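Local coordinates for protein putative peptidase (Bacteroides fragilis, PDB 5DYN) that acts as a clostripain-family cysteine protease and activates the Bacteroides fragilis toxin, presumably by cutting it, at residues A17-A22 / Y42-C47; Q66-A71 / L80-C85; Q155-L160 / G210-I215. All blocks are in the same frame, centred on the assembly; numbering follows the deposited sequence.

Contact 1: A17-A22 / Y42-C47; sequences AALQVA and YALRDC
Both segments run off the C-terminal end of a helix. In Ala17-Ala22 the helix gives way to a type I beta turn from Ala18 to Val21. In Tyr42-Cys47 the chain leaves helical geometry at Leu44. The backbones come nearest at Leu19 and Cys47, whose CA atoms are 6.4 Å apart. A water lies between Leu19 O and Cys47 O, 3.1 Å from each, and bridges the two carbonyls.

The direct contact is mainly apolar. Cys47 turns its SG beside its own backbone N (chi1 -67°), which puts the sulphur 3.6 Å from Leu19 CB. Leu19 CD1 reaches on to Leu44 CD2 at 4.2 Å, tip to tip. Gln20 bends at chi2 (-51°) and brings the NE2 end of its amide alongside the sulphur, 3.7 Å from Cys47 SG. Asp46 OD2 lies near the same amide. The polar bonds of both groups go to His16: Gln20 NE2 to its carbonyl O, Asp46 OD2 to its NE2. Within the second segment, Arg45 NH1 bonds Tyr42 O at 2.8 Å, and its guanidinium lies over one face of the Tyr42 ring.

Leu19, Leu44 and Cys47 all rest on Leu28 of strand 25-31. The contact therefore ties the ends of helices 12-18 and 38-43 to this strand of the central sheet, while Ile99 of the other chain packs on Leu19.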
ATOM      1  N   ALA B  17      -6.625 -11.908  -7.130  1.00 33.60           N
ATOM      2  CA  ALA B  17      -6.722 -13.293  -7.578  1.00 36.79           C
ATOM      3  C   ALA B  17      -5.528 -14.101  -7.078  1.00 40.34           C
ATOM      4  O   ALA B  17      -5.676 -15.246  -6.655  1.00 45.35           O
ATOM      5  CB  ALA B  17      -6.816 -13.358  -9.096  1.00 22.17           C
ATOM      6  N   ALA B  18      -4.351 -13.486  -7.113  1.00 34.28           N
ATOM      7  CA  ALA B  18      -3.121 -14.139  -6.683  1.00 33.49           C
ATOM      8  C   ALA B  18      -3.100 -14.402  -5.179  1.00 38.74           C
ATOM      9  O   ALA B  18      -2.626 -15.446  -4.731  1.00 42.79           O
ATOM     10  CB  ALA B  18      -1.916 -13.302  -7.085  1.00 28.18           C
ATOM     11  N   LEU B  19      -3.614 -13.456  -4.400  1.00 37.02           N
ATOM     12  CA  LEU B  19      -3.570 -13.562  -2.944  1.00 39.81           C
ATOM     13  C   LEU B  19      -4.582 -14.568  -2.392  1.00 43.57           C
ATOM     14  O   LEU B  19      -4.675 -14.761  -1.179  1.00 38.90           O
ATOM     15  CB  LEU B  19      -3.799 -12.190  -2.306  1.00 36.51           C
ATOM     16  CG  LEU B  19      -2.658 -11.182  -2.466  1.00 41.93           C
ATOM     17  CD1 LEU B  19      -3.030  -9.829  -1.875  1.00 32.63           C
ATOM     18  CD2 LEU B  19      -1.386 -11.715  -1.827  1.00 37.34           C
ATOM     19  N   GLN B  20      -5.333 -15.212  -3.283  1.00 36.96           N
ATOM     20  CA  GLN B  20      -6.313 -16.207  -2.864  1.00 42.93           C
ATOM     21  C   GLN B  20      -5.649 -17.499  -2.396  1.00 48.26           C
ATOM     22  O   GLN B  20      -6.207 -18.222  -1.570  1.00 49.28           O
ATOM     23  CB  GLN B  20      -7.296 -16.498  -3.998  1.00 43.88           C
ATOM     24  CG  GLN B  20      -8.205 -15.324  -4.332  1.00 48.81           C
ATOM     25  CD  GLN B  20      -8.884 -14.746  -3.102  1.00 52.80           C
ATOM     26  OE1 GLN B  20      -9.878 -15.285  -2.616  1.00 59.71           O
ATOM     27  NE2 GLN B  20      -8.345 -13.642  -2.589  1.00 45.59           N
ATOM     28  N   VAL B  21      -4.460 -17.787  -2.920  1.00 42.63           N
ATOM     29  CA  VAL B  21      -3.719 -18.968  -2.493  1.00 40.08           C
ATOM     30  C   VAL B  21      -2.957 -18.670  -1.208  1.00 42.53           C
ATOM     31  O   VAL B  21      -2.422 -19.571  -0.565  1.00 47.34           O
ATOM     32  CB  VAL B  21      -2.733 -19.460  -3.575  1.00 41.20           C
ATOM     33  CG1 VAL B  21      -3.481 -19.801  -4.853  1.00 43.37           C
ATOM     34  CG2 VAL B  21      -1.657 -18.418  -3.839  1.00 44.28           C
ATOM     35  N   ALA B  22      -2.913 -17.396  -0.836  1.00 42.69           N
ATOM     36  CA  ALA B  22      -2.278 -16.994   0.409  1.00 42.43           C
ATOM     37  C   ALA B  22      -3.182 -17.322   1.583  1.00 42.10           C
ATOM     38  O   ALA B  22      -4.402 -17.290   1.450  1.00 46.42           O
ATOM     39  CB  ALA B  22      -1.949 -15.504   0.390  1.00 42.52           C
ATOM     40  N   TYR B  42     -10.601  -1.957  -0.347  1.00 28.91           N
ATOM     41  CA  TYR B  42     -11.826  -2.723  -0.541  1.00 32.11           C
ATOM     42  C   TYR B  42     -11.568  -3.962  -1.386  1.00 31.97           C
ATOM     43  O   TYR B  42     -12.072  -5.038  -1.080  1.00 35.20           O
ATOM     44  CB  TYR B  42     -12.924  -1.872  -1.188  1.00 31.59           C
ATOM     45  CG  TYR B  42     -14.250  -2.602  -1.269  1.00 35.46           C
ATOM     46  CD1 TYR B  42     -15.140  -2.586  -0.203  1.00 37.28           C
ATOM     47  CD2 TYR B  42     -14.601  -3.325  -2.402  1.00 31.66           C
ATOM     48  CE1 TYR B  42     -16.347  -3.262  -0.267  1.00 33.86           C
ATOM     49  CE2 TYR B  42     -15.803  -4.005  -2.474  1.00 38.54           C
ATOM     50  CZ  TYR B  42     -16.672  -3.972  -1.404  1.00 41.59           C
ATOM     51  OH  TYR B  42     -17.871  -4.648  -1.475  1.00 48.68           O
ATOM     52  N   ALA B  43     -10.789  -3.811  -2.451  1.00 31.74           N
ATOM     53  CA  ALA B  43     -10.514  -4.930  -3.346  1.00 33.43           C
ATOM     54  C   ALA B  43      -9.771  -6.061  -2.632  1.00 38.86           C
ATOM     55  O   ALA B  43      -9.901  -7.226  -3.007  1.00 39.79           O
ATOM     56  CB  ALA B  43      -9.721  -4.460  -4.555  1.00 22.91           C
ATOM     57  N   LEU B  44      -9.005  -5.717  -1.600  1.00 32.82           N
ATOM     58  CA  LEU B  44      -8.193  -6.706  -0.895  1.00 36.15           C
ATOM     59  C   LEU B  44      -8.679  -6.951   0.531  1.00 37.97           C
ATOM     60  O   LEU B  44      -7.934  -7.483   1.356  1.00 40.31           O
ATOM     61  CB  LEU B  44      -6.725  -6.267  -0.862  1.00 33.27           C
ATOM     62  CG  LEU B  44      -6.022  -6.051  -2.206  1.00 35.37           C
ATOM     63  CD1 LEU B  44      -4.553  -5.707  -1.999  1.00 30.94           C
ATOM     64  CD2 LEU B  44      -6.168  -7.272  -3.098  1.00 31.55           C
ATOM     65  N   ARG B  45      -9.921  -6.574   0.817  1.00 32.00           N
ATOM     66  CA  ARG B  45     -10.454  -6.670   2.174  1.00 37.27           C
ATOM     67  C   ARG B  45     -10.526  -8.117   2.667  1.00 35.83           C
ATOM     68  O   ARG B  45     -10.502  -8.373   3.871  1.00 39.00           O
ATOM     69  CB  ARG B  45     -11.841  -6.021   2.251  1.00 34.01           C
ATOM     70  CG  ARG B  45     -12.931  -6.802   1.533  1.00 36.86           C
ATOM     71  CD  ARG B  45     -14.163  -5.953   1.287  1.00 35.36           C
ATOM     72  NE  ARG B  45     -15.233  -6.714   0.649  1.00 30.83           N
ATOM     73  CZ  ARG B  45     -15.262  -7.028  -0.642  1.00 36.42           C
ATOM     74  NH1 ARG B  45     -14.276  -6.649  -1.443  1.00 30.45           N
ATOM     75  NH2 ARG B  45     -16.278  -7.722  -1.134  1.00 35.00           N
ATOM     76  N   ASP B  46     -10.601  -9.057   1.730  1.00 33.51           N
ATOM     77  CA  ASP B  46     -10.746 -10.470   2.064  1.00 36.65           C
ATOM     78  C   ASP B  46      -9.403 -11.192   2.128  1.00 42.86           C
ATOM     79  O   ASP B  46      -9.355 -12.401   2.351  1.00 44.16           O
ATOM     80  CB  ASP B  46     -11.654 -11.161   1.045  1.00 37.60           C
ATOM     81  CG  ASP B  46     -11.151 -11.015  -0.381  1.00 49.81           C
ATOM     82  OD1 ASP B  46     -10.657  -9.922  -0.732  1.00 50.55           O
ATOM     83  OD2 ASP B  46     -11.251 -11.992  -1.152  1.00 55.19           O
ATOM     84  N   CYS B  47      -8.317 -10.448   1.936  1.00 49.43           N
ATOM     85  CA  CYS B  47      -6.982 -11.039   1.905  1.00 42.55           C
ATOM     86  C   CYS B  47      -6.257 -10.905   3.231  1.00 40.61           C
ATOM     87  O   CYS B  47      -5.308 -11.637   3.506  1.00 45.84           O
ATOM     88  CB  CYS B  47      -6.143 -10.401   0.803  1.00 35.18           C
ATOM     89  SG  CYS B  47      -6.738 -10.767  -0.846  1.00 38.18           S
TER
HETATM   90  O   HOH W   1      -5.450 -14.198   1.732  1.00 46.05           O

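Contact 2: Q66-A71 / L80-C85; sequences QTVVPA and LKIASC
This is an antiparallel helix-helix packing beside the central mixed sheet. Helix 65-72 and helix 78-92 follow one another in the chain, joined by a short connection. Their local axes approach to 8.4 Å, with N-to-C directions 169° apart.

Small side chains fill the close part of the interface. Ala71 CB sits against the backbone of the second helix, 3.6 Å from Lys81 O, and also touches the CB of Lys81. The backbones are nearest here, with 5.1 Å between the CA atoms of Ala71 and Ile82. Cys85 points toward the first helix. Cys85 SG, beside its own backbone N (chi1 -78°), lies 3.8 Å from Ala71 CB and 3.6 Å from Thr67 O. Thr67 OG1 approaches Cys85 CB, but its hydrogen bond is to Pro64 O, one turn back.

Closer to the sheet, Val68 and Ile82 meet branch to branch. Val68 CG1 is 3.9 Å from Ile82 CG2, and the two side chains cross at about a right angle. Each of these branches is anti to its own backbone N. No hydrogen bond links the segments. Helix 65-72 is kinked where the N of Pro70 has no bond to the preceding turn.

Val68 and Ile82 both reach Phe29 of strand 25-31, and Ala83 touches Val111 and Val113 of strand 110-115. The pair is a helical hairpin lying against the sheet, consistent with the layered alpha/beta architecture of clan CD peptidases.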
ATOM      1  N   GLN B  66      15.380  -2.386   9.355  1.00 39.55           N
ATOM      2  CA  GLN B  66      16.129  -2.754  10.549  1.00 43.57           C
ATOM      3  C   GLN B  66      15.218  -2.682  11.775  1.00 41.94           C
ATOM      4  O   GLN B  66      15.441  -3.379  12.763  1.00 38.87           O
ATOM      5  CB  GLN B  66      17.358  -1.858  10.732  1.00 42.14           C
ATOM      6  CG  GLN B  66      17.058  -0.380  10.893  1.00 39.90           C
ATOM      7  CD  GLN B  66      17.124   0.379   9.583  1.00 41.42           C
ATOM      8  OE1 GLN B  66      16.862  -0.173   8.516  1.00 37.12           O
ATOM      9  NE2 GLN B  66      17.479   1.654   9.660  1.00 49.51           N
ATOM     10  N   THR B  67      14.184  -1.846  11.700  1.00 42.92           N
ATOM     11  CA  THR B  67      13.209  -1.743  12.781  1.00 38.11           C
ATOM     12  C   THR B  67      11.841  -2.287  12.371  1.00 45.96           C
ATOM     13  O   THR B  67      11.069  -2.740  13.218  1.00 46.20           O
ATOM     14  CB  THR B  67      13.038  -0.293  13.253  1.00 34.59           C
ATOM     15  OG1 THR B  67      12.490   0.496  12.191  1.00 38.32           O
ATOM     16  CG2 THR B  67      14.376   0.291  13.684  1.00 39.08           C
ATOM     17  N   VAL B  68      11.545  -2.248  11.073  1.00 45.51           N
ATOM     18  CA  VAL B  68      10.261  -2.731  10.572  1.00 40.70           C
ATOM     19  C   VAL B  68      10.181  -4.255  10.655  1.00 46.65           C
ATOM     20  O   VAL B  68       9.135  -4.810  11.002  1.00 43.65           O
ATOM     21  CB  VAL B  68      10.008  -2.274   9.115  1.00 32.94           C
ATOM     22  CG1 VAL B  68       8.740  -2.909   8.565  1.00 36.43           C
ATOM     23  CG2 VAL B  68       9.903  -0.763   9.048  1.00 35.38           C
ATOM     24  N   VAL B  69      11.286  -4.931  10.353  1.00 42.67           N
ATOM     25  CA  VAL B  69      11.307  -6.389  10.433  1.00 45.23           C
ATOM     26  C   VAL B  69      10.982  -6.882  11.853  1.00 40.96           C
ATOM     27  O   VAL B  69      10.141  -7.766  12.005  1.00 47.74           O
ATOM     28  CB  VAL B  69      12.663  -6.977   9.955  1.00 44.45           C
ATOM     29  CG1 VAL B  69      12.885  -8.360  10.532  1.00 39.71           C
ATOM     30  CG2 VAL B  69      12.723  -7.014   8.437  1.00 36.26           C
ATOM     31  N   PRO B  70      11.623  -6.313  12.898  1.00 47.11           N
ATOM     32  CA  PRO B  70      11.175  -6.720  14.237  1.00 43.36           C
ATOM     33  C   PRO B  70       9.708  -6.381  14.506  1.00 46.85           C
ATOM     34  O   PRO B  70       9.010  -7.156  15.162  1.00 45.27           O
ATOM     35  CB  PRO B  70      12.091  -5.924  15.171  1.00 45.83           C
ATOM     36  CG  PRO B  70      13.306  -5.662  14.374  1.00 42.41           C
ATOM     37  CD  PRO B  70      12.825  -5.459  12.971  1.00 48.37           C
ATOM     38  N   ALA B  71       9.250  -5.239  14.000  1.00 45.23           N
ATOM     39  CA  ALA B  71       7.855  -4.842  14.156  1.00 42.30           C
ATOM     40  C   ALA B  71       6.922  -5.876  13.538  1.00 42.05           C
ATOM     41  O   ALA B  71       5.842  -6.141  14.062  1.00 39.20           O
ATOM     42  CB  ALA B  71       7.616  -3.475  13.534  1.00 39.05           C
ATOM     43  N   LEU B  80       0.287  -1.880  13.494  1.00 39.11           N
ATOM     44  CA  LEU B  80       0.503  -0.568  14.096  1.00 41.91           C
ATOM     45  C   LEU B  80       1.988  -0.313  14.325  1.00 40.86           C
ATOM     46  O   LEU B  80       2.483   0.791  14.095  1.00 43.33           O
ATOM     47  CB  LEU B  80      -0.258  -0.447  15.416  1.00 39.12           C
ATOM     48  CG  LEU B  80      -1.776  -0.291  15.328  1.00 46.99           C
ATOM     49  CD1 LEU B  80      -2.386  -0.293  16.719  1.00 55.13           C
ATOM     50  CD2 LEU B  80      -2.139   0.984  14.583  1.00 40.87           C
ATOM     51  N   LYS B  81       2.694  -1.343  14.778  1.00 38.14           N
ATOM     52  CA  LYS B  81       4.112  -1.215  15.068  1.00 37.63           C
ATOM     53  C   LYS B  81       4.919  -1.031  13.783  1.00 43.41           C
ATOM     54  O   LYS B  81       5.896  -0.285  13.769  1.00 42.97           O
ATOM     55  CB  LYS B  81       4.601  -2.428  15.856  1.00 40.29           C
ATOM     56  CG  LYS B  81       4.117  -2.435  17.300  1.00 35.92           C
ATOM     57  CD  LYS B  81       4.277  -3.801  17.936  1.00 42.25           C
ATOM     58  CE  LYS B  81       3.902  -3.780  19.408  1.00 52.12           C
ATOM     59  NZ  LYS B  81       4.833  -2.926  20.200  1.00 58.04           N
ATOM     60  N   ILE B  82       4.500  -1.697  12.709  1.00 40.63           N
ATOM     61  CA  ILE B  82       5.110  -1.494  11.394  1.00 37.15           C
ATOM     62  C   ILE B  82       4.990  -0.033  10.964  1.00 38.76           C
ATOM     63  O   ILE B  82       5.970   0.592  10.556  1.00 32.38           O
ATOM     64  CB  ILE B  82       4.464  -2.387  10.314  1.00 41.83           C
ATOM     65  CG1 ILE B  82       4.800  -3.860  10.554  1.00 39.63           C
ATOM     66  CG2 ILE B  82       4.933  -1.973   8.925  1.00 34.92           C
ATOM     67  CD1 ILE B  82       3.969  -4.815   9.722  1.00 38.11           C
ATOM     68  N   ALA B  83       3.779   0.505  11.068  1.00 32.89           N
ATOM     69  CA  ALA B  83       3.511   1.882  10.672  1.00 36.60           C
ATOM     70  C   ALA B  83       4.277   2.886  11.526  1.00 37.66           C
ATOM     71  O   ALA B  83       4.914   3.799  10.997  1.00 36.44           O
ATOM     72  CB  ALA B  83       2.025   2.167  10.742  1.00 32.98           C
ATOM     73  N   SER B  84       4.208   2.718  12.844  1.00 40.66           N
ATOM     74  CA  SER B  84       4.872   3.641  13.763  1.00 41.59           C
ATOM     75  C   SER B  84       6.389   3.612  13.582  1.00 38.13           C
ATOM     76  O   SER B  84       7.039   4.654  13.646  1.00 41.11           O
ATOM     77  CB  SER B  84       4.504   3.318  15.213  1.00 38.33           C
ATOM     78  OG  SER B  84       4.849   1.985  15.546  1.00 54.56           O
ATOM     79  N   CYS B  85       6.944   2.425  13.348  1.00 36.06           N
ATOM     80  CA  CYS B  85       8.375   2.295  13.062  1.00 40.86           C
ATOM     81  C   CYS B  85       8.751   3.061  11.804  1.00 36.92           C
ATOM     82  O   CYS B  85       9.703   3.840  11.802  1.00 44.39           O
ATOM     83  CB  CYS B  85       8.774   0.826  12.907  1.00 39.01           C
ATOM     84  SG  CYS B  85       8.940  -0.076  14.455  1.00 44.72           S
TER

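Contact 3: Q155-L160 / G210-I215; sequences QYYYDL and GLSTYI. With NA (sodium ion), chain J; NA (sodium ion), chain G.
Two consecutive residues of one short strand, Ser212 and Thr213, each bind a different sodium ion. The strand belongs to a two-stranded antiparallel ladder formed by 158-159 and 212-213. Tyr158 and Thr213 make its hydrogen-bonded pair. Tyr158 N donates to Thr213 O at 2.9 Å, in the carbonyl plane and almost straight. In return Thr213 N donates to Tyr158 O at 2.6 Å, nearly along the C=O axis but less straight. Asp159 and Ser212 form the neighbouring non-hydrogen-bonded pair. Beyond it, Leu160 N bonds Leu211 O at 3.0 Å, although Leu160 already begins helix 160-167.

Asp159 holds the N-cap position of that helix, and its OD2 accepts from Arg162 N. Its other oxygen, OD1, bonds Tyr148 OH and takes a weak bond from Gly210 N. A water donates to Leu211 O and makes a weak bond to Asp159 OD1.

Ser212 OG lies 2.7 Å from one sodium, which Phe34 O and Pro55 O also bind. The Tyr157 ring is close to this ion, while its hydroxyl bonds Glu120 of the other chain. Thr213 OG1 is anti to its backbone N (chi1 -178°) and reaches the second sodium, whose site is completed by Tyr227, Trp232 and Trp238. OG1 also bonds Tyr214 O on a lone pair. Thr213 CG2 packs over the strand-to-helix junction, 3.3 Å from Tyr158 O and 3.6 Å from Leu160 CA. The Leu160 and Thr213 side chains cross at about a right angle, with Leu160 CD1 3.8 Å from Thr213 CB.

Just past the ladder, the side chain of Ile215 crosses that of Tyr158 in the same way, and Ile215 CD1 comes to 3.6 Å from Tyr158 CG.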
ATOM      1  N   GLN B 155      -3.256  13.905 -10.941  1.00 33.11           N
ATOM      2  CA  GLN B 155      -4.069  14.233  -9.769  1.00 35.70           C
ATOM      3  C   GLN B 155      -5.091  13.137  -9.461  1.00 35.08           C
ATOM      4  O   GLN B 155      -6.284  13.408  -9.309  1.00 31.74           O
ATOM      5  CB  GLN B 155      -4.774  15.579  -9.970  1.00 30.83           C
ATOM      6  CG  GLN B 155      -3.811  16.745 -10.186  1.00 39.17           C
ATOM      7  CD  GLN B 155      -4.501  18.097 -10.174  1.00 36.27           C
ATOM      8  OE1 GLN B 155      -5.171  18.477 -11.133  1.00 46.92           O
ATOM      9  NE2 GLN B 155      -4.341  18.831  -9.081  1.00 37.57           N
ATOM     10  N   TYR B 156      -4.608  11.901  -9.374  1.00 30.89           N
ATOM     11  CA  TYR B 156      -5.467  10.731  -9.221  1.00 27.92           C
ATOM     12  C   TYR B 156      -6.112  10.606  -7.848  1.00 28.13           C
ATOM     13  O   TYR B 156      -7.263  10.197  -7.734  1.00 27.71           O
ATOM     14  CB  TYR B 156      -4.673   9.452  -9.490  1.00 32.79           C
ATOM     15  CG  TYR B 156      -4.191   9.277 -10.911  1.00 30.65           C
ATOM     16  CD1 TYR B 156      -4.792   9.953 -11.964  1.00 28.21           C
ATOM     17  CD2 TYR B 156      -3.136   8.418 -11.196  1.00 31.08           C
ATOM     18  CE1 TYR B 156      -4.349   9.783 -13.266  1.00 29.65           C
ATOM     19  CE2 TYR B 156      -2.686   8.240 -12.490  1.00 33.52           C
ATOM     20  CZ  TYR B 156      -3.294   8.923 -13.521  1.00 33.93           C
ATOM     21  OH  TYR B 156      -2.839   8.741 -14.806  1.00 44.04           O
ATOM     22  N   TYR B 157      -5.361  10.942  -6.806  1.00 31.58           N
ATOM     23  CA  TYR B 157      -5.751  10.567  -5.453  1.00 30.64           C
ATOM     24  C   TYR B 157      -6.061  11.759  -4.554  1.00 30.12           C
ATOM     25  O   TYR B 157      -5.207  12.613  -4.319  1.00 35.18           O
ATOM     26  CB  TYR B 157      -4.647   9.717  -4.819  1.00 35.51           C
ATOM     27  CG  TYR B 157      -4.048   8.713  -5.774  1.00 36.03           C
ATOM     28  CD1 TYR B 157      -4.709   7.525  -6.068  1.00 34.95           C
ATOM     29  CD2 TYR B 157      -2.828   8.956  -6.394  1.00 34.27           C
ATOM     30  CE1 TYR B 157      -4.168   6.606  -6.950  1.00 30.65           C
ATOM     31  CE2 TYR B 157      -2.282   8.043  -7.277  1.00 34.05           C
ATOM     32  CZ  TYR B 157      -2.955   6.870  -7.550  1.00 32.35           C
ATOM     33  OH  TYR B 157      -2.415   5.959  -8.426  1.00 29.11           O
ATOM     34  N   TYR B 158      -7.290  11.801  -4.052  1.00 26.97           N
ATOM     35  CA  TYR B 158      -7.704  12.817  -3.092  1.00 28.22           C
ATOM     36  C   TYR B 158      -8.110  12.167  -1.778  1.00 28.54           C
ATOM     37  O   TYR B 158      -8.455  10.987  -1.743  1.00 34.44           O
ATOM     38  CB  TYR B 158      -8.867  13.640  -3.637  1.00 23.95           C
ATOM     39  CG  TYR B 158      -8.504  14.556  -4.777  1.00 24.76           C
ATOM     40  CD1 TYR B 158      -8.484  14.092  -6.085  1.00 29.10           C
ATOM     41  CD2 TYR B 158      -8.193  15.891  -4.547  1.00 29.84           C
ATOM     42  CE1 TYR B 158      -8.159  14.934  -7.135  1.00 30.92           C
ATOM     43  CE2 TYR B 158      -7.869  16.739  -5.589  1.00 23.72           C
ATOM     44  CZ  TYR B 158      -7.852  16.254  -6.880  1.00 30.22           C
ATOM     45  OH  TYR B 158      -7.528  17.093  -7.920  1.00 34.05           O
ATOM     46  N   ASP B 159      -8.076  12.936  -0.698  1.00 29.08           N
ATOM     47  CA  ASP B 159      -8.486  12.417   0.598  1.00 30.39           C
ATOM     48  C   ASP B 159      -9.989  12.148   0.618  1.00 32.50           C
ATOM     49  O   ASP B 159     -10.791  13.042   0.358  1.00 30.35           O
ATOM     50  CB  ASP B 159      -8.102  13.386   1.712  1.00 25.43           C
ATOM     51  CG  ASP B 159      -8.434  12.847   3.083  1.00 33.97           C
ATOM     52  OD1 ASP B 159      -7.672  11.993   3.586  1.00 31.20           O
ATOM     53  OD2 ASP B 159      -9.460  13.272   3.656  1.00 36.46           O
ATOM     54  N   LEU B 160     -10.361  10.907   0.924  1.00 30.38           N
ATOM     55  CA  LEU B 160     -11.760  10.490   0.906  1.00 29.55           C
ATOM     56  C   LEU B 160     -12.612  11.266   1.903  1.00 33.90           C
ATOM     57  O   LEU B 160     -13.694  11.750   1.564  1.00 32.38           O
ATOM     58  CB  LEU B 160     -11.869   8.989   1.187  1.00 31.20           C
ATOM     59  CG  LEU B 160     -13.284   8.431   1.355  1.00 32.00           C
ATOM     60  CD1 LEU B 160     -14.066   8.551   0.061  1.00 27.60           C
ATOM     61  CD2 LEU B 160     -13.241   6.986   1.830  1.00 30.74           C
ATOM     62  N   GLY B 210      -5.697  10.081   5.620  1.00 34.31           N
ATOM     63  CA  GLY B 210      -4.741   9.077   5.179  1.00 33.97           C
ATOM     64  C   GLY B 210      -5.240   7.970   4.266  1.00 32.61           C
ATOM     65  O   GLY B 210      -4.515   7.013   4.000  1.00 30.04           O
ATOM     66  N   LEU B 211      -6.472   8.095   3.784  1.00 29.64           N
ATOM     67  CA  LEU B 211      -7.018   7.133   2.833  1.00 30.63           C
ATOM     68  C   LEU B 211      -7.500   7.868   1.595  1.00 32.00           C
ATOM     69  O   LEU B 211      -8.336   8.768   1.688  1.00 30.62           O
ATOM     70  CB  LEU B 211      -8.160   6.328   3.453  1.00 34.81           C
ATOM     71  CG  LEU B 211      -8.727   5.186   2.602  1.00 33.53           C
ATOM     72  CD1 LEU B 211      -7.693   4.082   2.416  1.00 28.41           C
ATOM     73  CD2 LEU B 211     -10.006   4.633   3.214  1.00 29.37           C
ATOM     74  N   SER B 212      -6.973   7.491   0.435  1.00 24.81           N
ATOM     75  CA  SER B 212      -7.273   8.224  -0.786  1.00 30.39           C
ATOM     76  C   SER B 212      -8.508   7.693  -1.502  1.00 33.39           C
ATOM     77  O   SER B 212      -8.961   6.575  -1.254  1.00 29.34           O
ATOM     78  CB  SER B 212      -6.082   8.186  -1.743  1.00 31.75           C
ATOM     79  OG  SER B 212      -6.004   6.932  -2.393  1.00 29.66           O
ATOM     80  N   THR B 213      -9.039   8.516  -2.398  1.00 28.24           N
ATOM     81  CA  THR B 213     -10.137   8.125  -3.262  1.00 26.46           C
ATOM     82  C   THR B 213      -9.940   8.733  -4.642  1.00 29.58           C
ATOM     83  O   THR B 213      -9.216   9.715  -4.800  1.00 30.40           O
ATOM     84  CB  THR B 213     -11.496   8.578  -2.707  1.00 33.83           C
ATOM     85  OG1 THR B 213     -12.543   8.120  -3.573  1.00 32.55           O
ATOM     86  CG2 THR B 213     -11.553  10.099  -2.623  1.00 26.70           C
ATOM     87  N   TYR B 214     -10.585   8.147  -5.643  1.00 30.65           N
ATOM     88  CA  TYR B 214     -10.592   8.741  -6.968  1.00 32.85           C
ATOM     89  C   TYR B 214     -11.739   9.737  -7.069  1.00 34.01           C
ATOM     90  O   TYR B 214     -12.727   9.640  -6.340  1.00 32.23           O
ATOM     91  CB  TYR B 214     -10.707   7.666  -8.054  1.00 27.11           C
ATOM     92  CG  TYR B 214     -10.760   8.226  -9.459  1.00 30.52           C
ATOM     93  CD1 TYR B 214      -9.630   8.778 -10.050  1.00 29.40           C
ATOM     94  CD2 TYR B 214     -11.939   8.208 -10.190  1.00 31.93           C
ATOM     95  CE1 TYR B 214      -9.674   9.294 -11.329  1.00 24.44           C
ATOM     96  CE2 TYR B 214     -11.992   8.723 -11.471  1.00 32.58           C
ATOM     97  CZ  TYR B 214     -10.858   9.264 -12.034  1.00 28.45           C
ATOM     98  OH  TYR B 214     -10.911   9.775 -13.310  1.00 32.70           O
ATOM     99  N   ILE B 215     -11.586  10.717  -7.952  1.00 29.78           N
ATOM    100  CA  ILE B 215     -12.659  11.653  -8.252  1.00 36.49           C
ATOM    101  C   ILE B 215     -12.727  11.848  -9.760  1.00 36.17           C
ATOM    102  O   ILE B 215     -11.719  12.172 -10.389  1.00 37.61           O
ATOM    103  CB  ILE B 215     -12.458  13.019  -7.558  1.00 37.90           C
ATOM    104  CG1 ILE B 215     -12.342  12.849  -6.042  1.00 31.26           C
ATOM    105  CG2 ILE B 215     -13.604  13.958  -7.895  1.00 34.11           C
ATOM    106  CD1 ILE B 215     -12.081  14.136  -5.302  1.00 26.63           C
TER
HETATM  107 NA    NA J 405      -3.398   6.655  -3.059  1.00 40.08          NA
HETATM  108 NA    NA G 402     -14.621   6.513  -4.218  1.00 40.09          NA
HETATM  109  O   HOH W   2      -9.354   9.963   3.801  1.00 36.13           O

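The contacts follow in series along the chain and none touches another. Their centres are 22 to 25 Å apart, with contacts 1 and 3 nearest at about 7 Å between atoms. Contacts 1 and 2 share strand 25-31. Contact 1 meets Leu28 and Phe30, whereas contact 2 meets Phe27 and Phe29, consistent with packing on opposite faces of the central sheet. Helix 38-43 links contacts 1 and 3: residues near its start touch Leu211 and Thr213, and its end enters contact 1. All three belong to the clostripain-family C-terminal portion of the protein. All three contacts also meet the other chain, so the assembly covers part of each.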